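Obg-like ATPase 1 (PDB 1NI3) hydrolyses ATP, and GTP less efficiently, with magnesium as cofactor, and negatively regulates the G2/M transition of the cell cycle. Local coordinates at residues E75-K80 with F311-D316; D71-A76 with M350-L355. All blocks are in the same frame, centred on the assembly; numbering follows the deposited sequence.

Contact 1 of 2, residues E75-K80 with F311-D316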
loop_
_atom_site.group_PDB
_atom_site.type_symbol
_atom_site.label_atom_id
_atom_site.label_comp_id
_atom_site.label_asym_id
_atom_site.label_seq_id
_atom_site.Cartn_x
_atom_site.Cartn_y
_atom_site.Cartn_z
ATOM N N GLU A 75 -8.672 -23.337 9.029
ATOM C CA GLU A 75 -8.469 -24.719 9.462
ATOM C C GLU A 75 -9.351 -25.116 10.628
ATOM O O GLU A 75 -9.801 -26.256 10.717
ATOM C CB GLU A 75 -7.003 -24.962 9.830
ATOM C CG GLU A 75 -6.089 -24.948 8.615
ATOM C CD GLU A 75 -6.727 -25.631 7.408
ATOM O OE1 GLU A 75 -7.022 -26.846 7.496
ATOM O OE2 GLU A 75 -6.938 -24.951 6.374
ATOM N N ALA A 76 -9.599 -24.148 11.501
ATOM C CA ALA A 76 -10.409 -24.320 12.690
ATOM C C ALA A 76 -11.903 -24.486 12.418
ATOM O O ALA A 76 -12.563 -25.313 13.050
ATOM C CB ALA A 76 -10.177 -23.139 13.612
ATOM N N TYR A 77 -12.439 -23.697 11.492
ATOM C CA TYR A 77 -13.861 -23.775 11.165
ATOM C C TYR A 77 -14.083 -24.621 9.938
ATOM O O TYR A 77 -15.173 -25.157 9.740
ATOM C CB TYR A 77 -14.460 -22.393 10.882
ATOM C CG TYR A 77 -14.661 -21.527 12.097
ATOM C CD1 TYR A 77 -13.574 -21.015 12.802
ATOM C CD2 TYR A 77 -15.941 -21.224 12.552
ATOM C CE1 TYR A 77 -13.759 -20.227 13.934
ATOM C CE2 TYR A 77 -16.134 -20.434 13.680
ATOM C CZ TYR A 77 -15.039 -19.943 14.368
ATOM O OH TYR A 77 -15.222 -19.188 15.501
ATOM N N LYS A 78 -13.050 -24.732 9.108
ATOM C CA LYS A 78 -13.145 -25.501 7.873
ATOM C C LYS A 78 -14.458 -25.184 7.172
ATOM O O LYS A 78 -15.350 -26.021 7.098
ATOM C CB LYS A 78 -13.055 -26.989 8.185
ATOM C CG LYS A 78 -11.756 -27.368 8.839
ATOM C CD LYS A 78 -11.571 -28.863 8.862
ATOM C CE LYS A 78 -10.347 -29.230 9.667
ATOM N NZ LYS A 78 -9.143 -28.489 9.198
ATOM N N PRO A 79 -14.589 -23.954 6.660
ATOM C CA PRO A 79 -15.792 -23.495 5.963
ATOM C C PRO A 79 -15.819 -23.888 4.491
ATOM O O PRO A 79 -14.777 -24.128 3.876
ATOM C CB PRO A 79 -15.714 -21.991 6.132
ATOM C CG PRO A 79 -14.248 -21.761 5.934
ATOM C CD PRO A 79 -13.623 -22.848 6.802
ATOM N N LYS A 80 -17.024 -23.935 3.935
ATOM C CA LYS A 80 -17.219 -24.271 2.532
ATOM C C LYS A 80 -16.522 -23.211 1.696
ATOM O O LYS A 80 -15.990 -23.490 0.628
ATOM C CB LYS A 80 -18.709 -24.252 2.185
ATOM C CG LYS A 80 -19.550 -25.232 2.973
ATOM C CD LYS A 80 -21.027 -25.160 2.604
ATOM C CE LYS A 80 -21.816 -26.199 3.388
ATOM N NZ LYS A 80 -23.259 -26.224 3.033
ATOM N N PHE A 311 -12.313 -10.782 11.236
ATOM C CA PHE A 311 -12.951 -11.840 10.453
ATOM C C PHE A 311 -14.382 -12.096 10.856
ATOM O O PHE A 311 -14.872 -11.558 11.838
ATOM C CB PHE A 311 -12.201 -13.168 10.600
ATOM C CG PHE A 311 -10.716 -13.039 10.551
ATOM C CD1 PHE A 311 -9.993 -12.790 11.706
ATOM C CD2 PHE A 311 -10.038 -13.150 9.343
ATOM C CE1 PHE A 311 -8.615 -12.656 11.657
ATOM C CE2 PHE A 311 -8.660 -13.016 9.287
ATOM C CZ PHE A 311 -7.946 -12.768 10.448
ATOM N N THR A 312 -15.054 -12.916 10.062
ATOM C CA THR A 312 -16.414 -13.334 10.357
ATOM C C THR A 312 -16.387 -14.814 10.022
ATOM O O THR A 312 -16.484 -15.207 8.860
ATOM C CB THR A 312 -17.491 -12.597 9.523
ATOM O OG1 THR A 312 -17.302 -12.853 8.133
ATOM C CG2 THR A 312 -17.439 -11.106 9.782
ATOM N N CYS A 313 -16.208 -15.636 11.053
ATOM C CA CYS A 313 -16.127 -17.084 10.881
ATOM C C CYS A 313 -17.463 -17.800 11.046
ATOM O O CYS A 313 -18.366 -17.340 11.744
ATOM C CB CYS A 313 -15.123 -17.639 11.874
ATOM S SG CYS A 313 -13.615 -16.681 11.883
ATOM N N GLY A 314 -17.566 -18.949 10.394
ATOM C CA GLY A 314 -18.777 -19.748 10.446
ATOM C C GLY A 314 -18.622 -20.988 9.593
ATOM O O GLY A 314 -17.963 -20.946 8.554
ATOM N N GLU A 315 -19.230 -22.090 10.020
ATOM C CA GLU A 315 -19.142 -23.337 9.278
ATOM C C GLU A 315 -19.348 -23.127 7.788
ATOM O O GLU A 315 -18.790 -23.850 6.968
ATOM C CB GLU A 315 -20.150 -24.352 9.833
ATOM C CG GLU A 315 -19.991 -24.625 11.331
ATOM C CD GLU A 315 -18.625 -25.200 11.704
ATOM O OE1 GLU A 315 -18.257 -26.267 11.161
ATOM O OE2 GLU A 315 -17.923 -24.589 12.545
ATOM N N ASP A 316 -20.151 -22.135 7.430
ATOM C CA ASP A 316 -20.371 -21.864 6.016
ATOM C C ASP A 316 -19.224 -21.073 5.405
ATOM O O ASP A 316 -18.651 -21.474 4.390
ATOM C CB ASP A 316 -21.681 -21.106 5.781
ATOM C CG ASP A 316 -22.872 -22.035 5.613
ATOM O OD1 ASP A 316 -22.766 -23.000 4.819
ATOM O OD2 ASP A 316 -23.914 -21.799 6.272
HETATM O O HOH W 1 -15.345 -24.901 13.708
#
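Y77 lays one face of its ring against C313 where the end of helix 68-77 meets the chain after strand 307-312. C313 CB sits over the centre of the ring, 3.4 Å from the Y77 ring centroid, a CH-pi contact 12° off the normal. C313 SG adds a sulfur-aromatic contact over the face, 4.4 Å from the same centroid. In Y77, chi1 of -73° sets CG anti to the carbonyl carbon, beside the backbone N, and the ring beyond it lies on the chain at C313 and G314. An alanine in place of Y77 would probably leave C313 without its aromatic cover and open a gap beside G314.

P79 continues the packing on the backbone of the loop. K78 breaks the helix with positive phi, and beyond it P79 CA makes a CH...O contact with E315 O at 3.2 Å, while P79 CB lies 3.5 Å from G314 O.

The polar contacts lie toward solvent. One water donates to both A76 O and E315 OE2, bridging the helix end to the loop. K80 and D316 run side by side in the same direction, and K80 NZ reaches D316 OD1 in a long salt bridge of 3.7 Å.

Strands 81-90 and 317-324, which follow the two segments, pair in parallel. The contact lies at the seam between the P-loop G domain and the TGS domain, away from the nucleotide site.

Contact 2 of 2, residues D71-A76 with M350-L355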
loop_
_atom_site.group_PDB
_atom_site.type_symbol
_atom_site.label_atom_id
_atom_site.label_comp_id
_atom_site.label_asym_id
_atom_site.label_seq_id
_atom_site.Cartn_x
_atom_site.Cartn_y
_atom_site.Cartn_z
ATOM N N ASP A 71 -5.402 -18.178 8.031
ATOM C CA ASP A 71 -5.038 -19.570 7.816
ATOM C C ASP A 71 -5.635 -20.484 8.871
ATOM O O ASP A 71 -6.363 -21.422 8.550
ATOM C CB ASP A 71 -3.521 -19.722 7.853
ATOM C CG ASP A 71 -2.833 -19.069 6.677
ATOM O OD1 ASP A 71 -3.523 -18.463 5.847
ATOM O OD2 ASP A 71 -1.588 -19.154 6.596
ATOM N N TRP A 72 -5.286 -20.202 10.127
ATOM C CA TRP A 72 -5.741 -20.964 11.295
ATOM C C TRP A 72 -7.259 -21.019 11.371
ATOM O O TRP A 72 -7.861 -22.089 11.458
ATOM C CB TRP A 72 -5.209 -20.330 12.594
ATOM C CG TRP A 72 -5.622 -21.094 13.847
ATOM C CD1 TRP A 72 -5.001 -22.189 14.390
ATOM C CD2 TRP A 72 -6.797 -20.876 14.638
ATOM N NE1 TRP A 72 -5.713 -22.650 15.459
ATOM C CE2 TRP A 72 -6.820 -21.854 15.642
ATOM C CE3 TRP A 72 -7.823 -19.916 14.611
ATOM C CZ2 TRP A 72 -7.837 -21.952 16.582
ATOM C CZ3 TRP A 72 -8.840 -20.004 15.550
ATOM C CH2 TRP A 72 -8.830 -21.011 16.536
ATOM N N LEU A 73 -7.867 -19.840 11.353
ATOM C CA LEU A 73 -9.306 -19.739 11.414
ATOM C C LEU A 73 -9.926 -20.620 10.351
ATOM O O LEU A 73 -10.906 -21.306 10.606
ATOM C CB LEU A 73 -9.753 -18.281 11.254
ATOM C CG LEU A 73 -9.520 -17.348 12.449
ATOM C CD1 LEU A 73 -9.853 -15.923 12.045
ATOM C CD2 LEU A 73 -10.386 -17.784 13.623
ATOM N N CYS A 74 -9.363 -20.618 9.155
ATOM C CA CYS A 74 -9.919 -21.470 8.112
ATOM C C CYS A 74 -9.839 -22.928 8.538
ATOM O O CYS A 74 -10.820 -23.665 8.441
ATOM C CB CYS A 74 -9.174 -21.277 6.790
ATOM S SG CYS A 74 -9.796 -19.924 5.783
ATOM N N GLU A 75 -8.672 -23.337 9.029
ATOM C CA GLU A 75 -8.469 -24.719 9.462
ATOM C C GLU A 75 -9.351 -25.116 10.628
ATOM O O GLU A 75 -9.801 -26.256 10.717
ATOM C CB GLU A 75 -7.003 -24.962 9.830
ATOM C CG GLU A 75 -6.089 -24.948 8.615
ATOM C CD GLU A 75 -6.727 -25.631 7.408
ATOM O OE1 GLU A 75 -7.022 -26.846 7.496
ATOM O OE2 GLU A 75 -6.938 -24.951 6.374
ATOM N N ALA A 76 -9.599 -24.148 11.501
ATOM C CA ALA A 76 -10.409 -24.320 12.690
ATOM C C ALA A 76 -11.903 -24.486 12.418
ATOM O O ALA A 76 -12.563 -25.313 13.050
ATOM C CB ALA A 76 -10.177 -23.139 13.612
HETATM N N MSE A 350 -14.627 -11.342 19.527
HETATM C CA MSE A 350 -13.928 -12.471 20.105
HETATM C C MSE A 350 -12.474 -12.374 19.621
HETATM O O MSE A 350 -12.120 -12.894 18.566
HETATM C CB MSE A 350 -14.644 -13.746 19.638
HETATM C CG MSE A 350 -14.142 -15.057 20.204
HETATM SE SE MSE A 350 -15.330 -16.578 19.821
HETATM C CE MSE A 350 -16.112 -16.031 18.130
ATOM N N HIS A 351 -11.651 -11.667 20.396
ATOM C CA HIS A 351 -10.240 -11.456 20.070
ATOM C C HIS A 351 -9.580 -12.730 19.597
ATOM O O HIS A 351 -9.695 -13.773 20.235
ATOM C CB HIS A 351 -9.470 -10.900 21.276
ATOM C CG HIS A 351 -9.917 -9.539 21.697
ATOM N ND1 HIS A 351 -10.897 -8.836 21.036
ATOM C CD2 HIS A 351 -9.509 -8.738 22.721
ATOM C CE1 HIS A 351 -11.079 -7.666 21.624
ATOM N NE2 HIS A 351 -10.246 -7.588 22.651
ATOM N N TYR A 352 -8.870 -12.634 18.479
ATOM C CA TYR A 352 -8.202 -13.788 17.900
ATOM C C TYR A 352 -7.453 -14.610 18.947
ATOM O O TYR A 352 -7.564 -15.842 18.974
ATOM C CB TYR A 352 -7.230 -13.342 16.816
ATOM C CG TYR A 352 -6.454 -14.488 16.234
ATOM C CD1 TYR A 352 -7.068 -15.432 15.404
ATOM C CD2 TYR A 352 -5.108 -14.659 16.547
ATOM C CE1 TYR A 352 -6.350 -16.526 14.903
ATOM C CE2 TYR A 352 -4.391 -15.743 16.056
ATOM C CZ TYR A 352 -5.018 -16.674 15.233
ATOM O OH TYR A 352 -4.301 -17.756 14.768
ATOM N N GLN A 353 -6.712 -13.932 19.819
ATOM C CA GLN A 353 -5.944 -14.631 20.841
ATOM C C GLN A 353 -6.793 -15.537 21.732
ATOM O O GLN A 353 -6.390 -16.653 22.060
ATOM C CB GLN A 353 -5.186 -13.625 21.706
ATOM C CG GLN A 353 -4.077 -14.263 22.521
ATOM C CD GLN A 353 -3.183 -15.133 21.662
ATOM O OE1 GLN A 353 -3.461 -16.316 21.465
ATOM N NE2 GLN A 353 -2.114 -14.550 21.130
ATOM N N ASP A 354 -7.968 -15.058 22.125
ATOM C CA ASP A 354 -8.832 -15.857 22.976
ATOM C C ASP A 354 -9.338 -17.061 22.192
ATOM O O ASP A 354 -9.189 -18.204 22.633
ATOM C CB ASP A 354 -10.006 -15.026 23.481
ATOM C CG ASP A 354 -9.556 -13.808 24.245
ATOM O OD1 ASP A 354 -8.507 -13.907 24.936
ATOM O OD2 ASP A 354 -10.245 -12.758 24.159
ATOM N N LEU A 355 -9.929 -16.809 21.027
ATOM C CA LEU A 355 -10.440 -17.888 20.206
ATOM C C LEU A 355 -9.332 -18.876 19.896
ATOM O O LEU A 355 -9.556 -20.080 19.918
ATOM C CB LEU A 355 -11.022 -17.343 18.902
ATOM C CG LEU A 355 -11.710 -18.405 18.034
ATOM C CD1 LEU A 355 -12.910 -18.967 18.769
ATOM C CD2 LEU A 355 -12.155 -17.797 16.719
#
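W72 and Y352 meet as two bulky aromatic groups from different helices, and Y352 CE1 fits into the hollow between W72 CE3 and L73 CG. Y352 OH comes to 3.5 Å from W72 CB, at the root of the indole, while Y352 CE1 lies 3.7 Å from W72 CE3. The planes stand at 88° and the ring centroids 5.7 Å apart, an oblique aromatic pair. The same Y352 CE1 also meets L73 CG, 4.1 Å away, which lies at the edge of the tyrosine ring, near its plane.

L355 supplies the second bump. Its CG is anti to the backbone N (chi1 -174°) and meets the indole, while its CD2 meets the leucine: L355 CG is 4.1 Å from W72 CZ3, and L355 CD2 is 3.6 Å from L73 CD2. The far corner of the indole, W72 CH2, rests 3.6 Å from the backbone L355 O. F356 adds an edge-to-face ring contact to W72, and I384 of strand 384-386 touches L73, Y352 and L355.

This is largely apolar helix-to-helix packing, in which helix 68-77 of the G domain docks on the first turn of helix 352-358 in the ubiquitin-like TGS domain.

Overall arrangement
Both contacts use helix 68-77, and together they show one G-domain helix meeting two parts of the TGS domain. Contact 1 takes the C-terminal end of the helix and the turn after it; contact 2 uses W72 and L73, one turn earlier. The first is a surface contact, mixing an aromatic face with backbone, water and charge, whereas the second is partly buried and carried by aromatic and aliphatic side chains. Their centres are 9 Å apart and they pack directly on each other: Y77 OH lies 3.6 Å from L355 CD2, and C313 SG is 3.8 Å from L73 CD2. Apolar packing thus gives way to charge and water at and beyond the helix end.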